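Local coordinates for GCN5-related N-acetyltransferase (Kribbella flavida, PDB 4MY0) that belongs to the GCN5-related N-acetyltransferases, transferring an acetyl group from acetyl-coenzyme A to an amine, possibly that of an aminoglycoside, at the AC8 site. Coordinates in Å, arbitrary orientation; residue numbers count along the deposited sequence, not the author numbering. Chains: chain A/B/C, GCN5-related N-acetyltransferase.

The AC8 site. Residues chain A 151, 156, 248-249; chain B 28-29, 88, 90, 95-101, 122-125, 127-129, 131; chain C 268. With AC8 ([(2R,3R,4R,5R)-5-(6-amino-9H-purin-9-yl)-3,4-bis(phosphonooxy)tetrahydrofuran-2-yl]methyl (3R)-3-hydroxy-2,2-dimethyl-4-oxo-4-({3-oxo-3-[(2-sulfanylethyl)amino]propyl}amino)butyl dihydrogen diphosphate), chain D.
O1A, on the pyrophosphate of AC8, is gripped by two donors of one residue, the backbone N and, at 2.7 Å, the hydroxyl OG of B:Ser101, whose OG sits anti to its carbonyl carbon (chi1 -68°). Around it the GNAT acetyl-CoA motif (Q/R)-x-x-G-x-(G/A), B:Arg95 to B:Gly100, turns backbone N-H groups inward at the start of helix 99-113: B:Gly98 N bonds O2A, B:Gly100 N bonds O4A at 2.7 Å, and B:Gly96 N bonds O5A. The helix end would probably favour this negative charge. Along the pantetheine, N4P gives its hydrogen to B:Val88 O nearly along the C=O axis, and B:Val90 N holds O9P at 3.0 Å, as if the arm extended strand 78-90. Chains A and C complete the pocket in the deposited hexamer, perhaps a biological oligomer. A:Ser248 OG reaches carbonyl O5P at 2.6 Å, the extended A:Arg151 (chi1 -176°) lays its guanidinium over the adenine face, and C:Glu268 OE1 lies by C2A. A:Arg156, bent at chi3, makes a salt bridge from NH1 to O3C of the 2'-phosphate at 2.7 Å while NH2 meets a lone pair of B:Gly96 O. An alanine here would probably weaken both the grip on this phosphate, which coenzyme A lacks, and the link between chains. On the 3'-phosphate, B:His131 NE2 bonds O9A at 2.9 Å. The site binds the acetyl-CoA donor; this coenzyme A-like ligand's unacetylated thiol S1P lies beside B:Tyr129, the family's likely general acid, probably where acetyl is transferred.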
loop_
_atom_site.group_PDB
_atom_site.type_symbol
_atom_site.label_atom_id
_atom_site.label_comp_id
_atom_site.label_asym_id
_atom_site.label_seq_id
_atom_site.Cartn_x
_atom_site.Cartn_y
_atom_site.Cartn_z
ATOM N N ARG A 151 9.856 24.931 -10.270
ATOM C CA ARG A 151 9.267 26.257 -10.390
ATOM C C ARG A 151 10.255 27.331 -9.919
ATOM O O ARG A 151 10.350 28.393 -10.530
ATOM C CB ARG A 151 7.978 26.335 -9.573
ATOM C CG ARG A 151 7.261 27.690 -9.756
ATOM C CD ARG A 151 6.015 27.794 -8.878
ATOM N NE ARG A 151 5.472 29.152 -8.927
ATOM C CZ ARG A 151 5.819 30.123 -8.084
ATOM N NH1 ARG A 151 6.684 29.889 -7.103
ATOM N NH2 ARG A 151 5.279 31.321 -8.205
ATOM N N ARG A 156 12.393 33.386 -15.773
ATOM C CA ARG A 156 11.218 34.067 -16.343
ATOM C C ARG A 156 11.543 35.205 -17.301
ATOM O O ARG A 156 10.680 35.607 -18.083
ATOM C CB ARG A 156 10.249 34.535 -15.266
ATOM C CG ARG A 156 9.603 33.384 -14.521
ATOM C CD ARG A 156 8.657 33.923 -13.460
ATOM N NE ARG A 156 8.575 33.047 -12.296
ATOM C CZ ARG A 156 8.103 33.428 -11.110
ATOM N NH1 ARG A 156 8.068 32.560 -10.111
ATOM N NH2 ARG A 156 7.668 34.678 -10.918
ATOM N N SER A 248 1.120 23.970 -8.036
ATOM C CA SER A 248 -0.049 24.129 -7.173
ATOM C C SER A 248 -0.995 22.929 -7.307
ATOM O O SER A 248 -1.767 22.639 -6.402
ATOM C CB SER A 248 -0.779 25.426 -7.516
ATOM O OG SER A 248 -0.931 25.546 -8.921
ATOM N N ILE A 249 -0.919 22.232 -8.438
ATOM C CA ILE A 249 -1.781 21.080 -8.693
ATOM C C ILE A 249 -0.975 19.775 -8.708
ATOM O O ILE A 249 -1.361 18.798 -8.082
ATOM C CB ILE A 249 -2.539 21.224 -10.027
ATOM C CG1 ILE A 249 -3.366 22.515 -10.029
ATOM C CG2 ILE A 249 -3.459 19.998 -10.256
ATOM C CD1 ILE A 249 -4.497 22.512 -8.968
ATOM N N SER B 28 -3.795 23.192 -16.818
ATOM C CA SER B 28 -3.838 23.659 -15.436
ATOM C C SER B 28 -4.320 22.572 -14.466
ATOM O O SER B 28 -3.693 22.339 -13.430
ATOM C CB SER B 28 -4.742 24.884 -15.327
ATOM O OG SER B 28 -4.193 25.952 -16.062
ATOM N N PHE B 29 -5.417 21.908 -14.817
ATOM C CA PHE B 29 -6.058 20.943 -13.924
ATOM C C PHE B 29 -5.979 19.517 -14.416
ATOM O O PHE B 29 -6.087 18.592 -13.620
ATOM C CB PHE B 29 -7.544 21.284 -13.728
ATOM C CG PHE B 29 -7.778 22.582 -13.002
ATOM C CD1 PHE B 29 -8.939 23.308 -13.213
ATOM C CD2 PHE B 29 -6.839 23.071 -12.105
ATOM C CE1 PHE B 29 -9.164 24.512 -12.536
ATOM C CE2 PHE B 29 -7.060 24.278 -11.420
ATOM C CZ PHE B 29 -8.223 24.988 -11.641
ATOM N N VAL B 88 -9.950 29.003 -11.493
ATOM C CA VAL B 88 -8.912 30.002 -11.742
ATOM C C VAL B 88 -7.732 29.350 -12.461
ATOM O O VAL B 88 -7.055 28.503 -11.879
ATOM C CB VAL B 88 -8.426 30.661 -10.441
ATOM C CG1 VAL B 88 -7.468 31.845 -10.760
ATOM C CG2 VAL B 88 -9.623 31.164 -9.648
ATOM N N VAL B 90 -4.289 29.897 -15.384
ATOM C CA VAL B 90 -3.406 30.741 -16.200
ATOM C C VAL B 90 -2.519 29.825 -17.056
ATOM O O VAL B 90 -2.009 28.807 -16.549
ATOM C CB VAL B 90 -2.528 31.647 -15.322
ATOM C CG1 VAL B 90 -1.563 32.487 -16.191
ATOM C CG2 VAL B 90 -3.404 32.561 -14.410
ATOM N N ARG B 95 2.364 32.212 -16.351
ATOM C CA ARG B 95 2.348 32.236 -14.879
ATOM C C ARG B 95 3.561 32.954 -14.289
ATOM O O ARG B 95 4.618 33.008 -14.914
ATOM C CB ARG B 95 2.293 30.799 -14.330
ATOM C CG ARG B 95 1.092 29.998 -14.834
ATOM C CD ARG B 95 1.166 28.503 -14.454
ATOM N NE ARG B 95 0.032 27.771 -15.027
ATOM C CZ ARG B 95 0.004 26.460 -15.267
ATOM N NH1 ARG B 95 -1.089 25.921 -15.788
ATOM N NH2 ARG B 95 1.064 25.688 -15.001
ATOM N N GLY B 96 3.418 33.496 -13.080
ATOM C CA GLY B 96 4.544 34.125 -12.390
ATOM C C GLY B 96 4.918 35.475 -12.975
ATOM O O GLY B 96 6.052 35.933 -12.831
ATOM N N ARG B 97 3.945 36.110 -13.626
ATOM C CA ARG B 97 4.155 37.372 -14.334
ATOM C C ARG B 97 3.087 38.413 -13.994
ATOM O O ARG B 97 2.996 39.449 -14.663
ATOM C CB ARG B 97 4.132 37.111 -15.842
ATOM C CG ARG B 97 5.206 36.126 -16.269
ATOM C CD ARG B 97 5.095 35.697 -17.717
ATOM N NE ARG B 97 5.785 34.422 -17.886
ATOM C CZ ARG B 97 7.095 34.287 -18.088
ATOM N NH1 ARG B 97 7.629 33.075 -18.207
ATOM N NH2 ARG B 97 7.874 35.352 -18.170
ATOM N N GLY B 98 2.273 38.144 -12.970
ATOM C CA GLY B 98 1.216 39.087 -12.590
ATOM C C GLY B 98 -0.124 38.903 -13.302
ATOM O O GLY B 98 -1.070 39.647 -13.034
ATOM N N VAL B 99 -0.229 37.917 -14.192
ATOM C CA VAL B 99 -1.483 37.688 -14.915
ATOM C C VAL B 99 -2.655 37.223 -14.014
ATOM O O VAL B 99 -3.764 37.778 -14.072
ATOM C CB VAL B 99 -1.270 36.741 -16.111
ATOM C CG1 VAL B 99 -2.607 36.403 -16.802
ATOM C CG2 VAL B 99 -0.281 37.377 -17.102
ATOM N N GLY B 100 -2.412 36.222 -13.182
ATOM C CA GLY B 100 -3.426 35.762 -12.240
ATOM C C GLY B 100 -3.938 36.860 -11.317
ATOM O O GLY B 100 -5.122 36.897 -10.983
ATOM N N SER B 101 -3.046 37.758 -10.907
ATOM C CA SER B 101 -3.412 38.881 -10.047
ATOM C C SER B 101 -4.255 39.903 -10.798
ATOM O O SER B 101 -5.182 40.500 -10.239
ATOM C CB SER B 101 -2.147 39.563 -9.501
ATOM O OG SER B 101 -1.467 38.710 -8.598
ATOM N N TYR B 122 -11.903 27.839 -2.646
ATOM C CA TYR B 122 -10.963 26.819 -2.204
ATOM C C TYR B 122 -9.676 27.019 -2.994
ATOM O O TYR B 122 -9.634 26.736 -4.196
ATOM C CB TYR B 122 -11.508 25.423 -2.534
ATOM C CG TYR B 122 -12.605 24.946 -1.604
ATOM C CD1 TYR B 122 -12.301 24.192 -0.472
ATOM C CD2 TYR B 122 -13.938 25.242 -1.857
ATOM C CE1 TYR B 122 -13.314 23.747 0.391
ATOM C CE2 TYR B 122 -14.953 24.811 -1.007
ATOM C CZ TYR B 122 -14.633 24.066 0.112
ATOM O OH TYR B 122 -15.643 23.648 0.950
ATOM N N PRO B 123 -8.619 27.500 -2.329
ATOM C CA PRO B 123 -7.382 27.865 -3.037
ATOM C C PRO B 123 -6.458 26.669 -3.255
ATOM O O PRO B 123 -6.297 25.849 -2.338
ATOM C CB PRO B 123 -6.713 28.840 -2.059
ATOM C CG PRO B 123 -7.104 28.283 -0.676
ATOM C CD PRO B 123 -8.543 27.774 -0.877
ATOM N N ALA B 124 -5.849 26.564 -4.439
ATOM C CA ALA B 124 -4.864 25.498 -4.668
ATOM C C ALA B 124 -3.514 25.929 -4.096
ATOM O O ALA B 124 -2.711 25.107 -3.689
ATOM C CB ALA B 124 -4.741 25.191 -6.143
ATOM N N THR B 125 -3.272 27.234 -4.110
ATOM C CA THR B 125 -2.096 27.820 -3.495
ATOM C C THR B 125 -2.568 29.075 -2.785
ATOM O O THR B 125 -3.349 29.849 -3.339
ATOM C CB THR B 125 -1.017 28.189 -4.534
ATOM O OG1 THR B 125 -0.095 29.120 -3.952
ATOM C CG2 THR B 125 -1.647 28.827 -5.789
ATOM N N VAL B 127 -0.806 31.704 -1.742
ATOM C CA VAL B 127 -0.018 32.948 -1.854
ATOM C C VAL B 127 -0.747 34.054 -2.617
ATOM O O VAL B 127 -0.915 35.157 -2.085
ATOM C CB VAL B 127 1.385 32.727 -2.458
ATOM C CG1 VAL B 127 2.174 34.050 -2.501
ATOM C CG2 VAL B 127 2.160 31.678 -1.655
ATOM N N ILE B 128 -1.211 33.760 -3.838
ATOM C CA ILE B 128 -1.888 34.781 -4.636
ATOM C C ILE B 128 -3.132 35.313 -3.923
ATOM O O ILE B 128 -3.409 36.512 -3.935
ATOM C CB ILE B 128 -2.248 34.283 -6.063
ATOM C CG1 ILE B 128 -3.024 35.360 -6.827
ATOM C CG2 ILE B 128 -3.073 32.980 -6.029
ATOM C CD1 ILE B 128 -3.099 35.093 -8.341
ATOM N N TYR B 129 -3.869 34.427 -3.266
ATOM C CA TYR B 129 -5.123 34.841 -2.640
ATOM C C TYR B 129 -4.911 35.681 -1.382
ATOM O O TYR B 129 -5.641 36.652 -1.154
ATOM C CB TYR B 129 -6.042 33.633 -2.416
ATOM C CG TYR B 129 -6.349 32.941 -3.728
ATOM C CD1 TYR B 129 -7.066 33.599 -4.726
ATOM C CD2 TYR B 129 -5.877 31.653 -3.991
ATOM C CE1 TYR B 129 -7.339 32.979 -5.950
ATOM C CE2 TYR B 129 -6.146 31.019 -5.203
ATOM C CZ TYR B 129 -6.878 31.692 -6.178
ATOM O OH TYR B 129 -7.151 31.075 -7.388
ATOM N N HIS B 131 -2.306 37.645 -0.906
ATOM C CA HIS B 131 -1.894 38.941 -1.452
ATOM C C HIS B 131 -3.107 39.781 -1.858
ATOM O O HIS B 131 -3.091 41.001 -1.742
ATOM C CB HIS B 131 -0.970 38.750 -2.665
ATOM C CG HIS B 131 0.447 38.425 -2.306
ATOM N ND1 HIS B 131 1.097 39.013 -1.244
ATOM C CD2 HIS B 131 1.339 37.577 -2.870
ATOM C CE1 HIS B 131 2.325 38.533 -1.161
ATOM N NE2 HIS B 131 2.497 37.662 -2.138
ATOM N N GLU C 268 2.623 28.722 4.293
ATOM C CA GLU C 268 2.226 28.832 2.898
ATOM C C GLU C 268 1.358 27.652 2.443
ATOM O O GLU C 268 0.323 27.848 1.802
ATOM C CB GLU C 268 3.445 28.945 1.986
ATOM C CG GLU C 268 3.057 28.823 0.506
ATOM C CD GLU C 268 4.248 28.870 -0.435
ATOM O OE1 GLU C 268 4.071 28.598 -1.643
ATOM O OE2 GLU C 268 5.360 29.183 0.028
HETATM N N1A AC8 D . 3.499 28.641 -5.489
HETATM O O1A AC8 D . -0.194 37.036 -10.310
HETATM P P1A AC8 D . 0.909 35.992 -10.231
HETATM C C1B AC8 D . 2.689 33.643 -6.222
HETATM S S1P AC8 D . -7.051 28.080 -7.145
HETATM C C2A AC8 D . 3.854 29.674 -4.703
HETATM O O2A AC8 D . 2.034 36.085 -11.223
HETATM P P2A AC8 D . -0.079 33.625 -11.540
HETATM C C2B AC8 D . 3.638 34.558 -6.963
HETATM O O2B AC8 D . 4.983 34.329 -6.525
HETATM O O2C AC8 D . 6.140 35.914 -8.088
HETATM C C2P AC8 D . -5.682 28.212 -8.348
HETATM N N3A AC8 D . 3.560 30.933 -5.062
HETATM O O3A AC8 D . 0.172 34.572 -10.264
HETATM C C3B AC8 D . 3.110 35.938 -6.557
HETATM O O3B AC8 D . 3.568 36.240 -5.234
HETATM P P3B AC8 D . 4.805 37.226 -4.866
HETATM O O3C AC8 D . 6.030 33.453 -8.593
HETATM C C3P AC8 D . -6.079 27.174 -9.374
HETATM C C4A AC8 D . 2.895 31.169 -6.225
HETATM O O4A AC8 D . -0.389 34.485 -12.746
HETATM C C4B AC8 D . 1.614 35.742 -6.397
HETATM O O4B AC8 D . 1.430 34.332 -6.226
HETATM O O4C AC8 D . 7.462 34.263 -6.680
HETATM P P4C AC8 D . 6.246 34.508 -7.541
HETATM N N4P AC8 D . -5.178 26.962 -10.503
HETATM C C5A AC8 D . 2.513 30.116 -7.042
HETATM O O5A AC8 D . 1.027 32.610 -11.588
HETATM C C5B AC8 D . 0.818 36.216 -7.609
HETATM O O5B AC8 D . 1.582 35.935 -8.776
HETATM C C5P AC8 D . -3.984 26.381 -10.527
HETATM O O5P AC8 D . -3.442 25.996 -9.496
HETATM C C6A AC8 D . 2.829 28.820 -6.650
HETATM N N6A AC8 D . 2.482 27.756 -7.420
HETATM O O6A AC8 D . -1.412 32.861 -11.077
HETATM C C6P AC8 D . -3.362 26.215 -11.895
HETATM N N7A AC8 D . 1.883 30.635 -8.124
HETATM O O7A AC8 D . 5.984 36.813 -5.715
HETATM C C7P AC8 D . -1.831 26.316 -11.953
HETATM C C8A AC8 D . 1.867 31.984 -7.971
HETATM O O8A AC8 D . 4.279 38.615 -5.171
HETATM N N8P AC8 D . -1.470 27.697 -11.618
HETATM N N9A AC8 D . 2.498 32.298 -6.819
HETATM O O9A AC8 D . 5.021 36.947 -3.394
HETATM C C9P AC8 D . -1.906 28.820 -12.184
HETATM O O9P AC8 D . -2.692 28.781 -13.117
HETATM C CAP AC8 D . -1.399 30.157 -11.670
HETATM O OAP AC8 D . -0.005 30.067 -11.371
HETATM C CBP AC8 D . -2.114 30.658 -10.408
HETATM C CCP AC8 D . -1.432 31.962 -9.964
HETATM C CDP AC8 D . -3.583 30.941 -10.708
HETATM C CEP AC8 D . -2.017 29.650 -9.274
HETATM O O HOH W 1 1.319 35.562 -14.394
HETATM O O HOH W 2 1.000 27.322 -9.814
#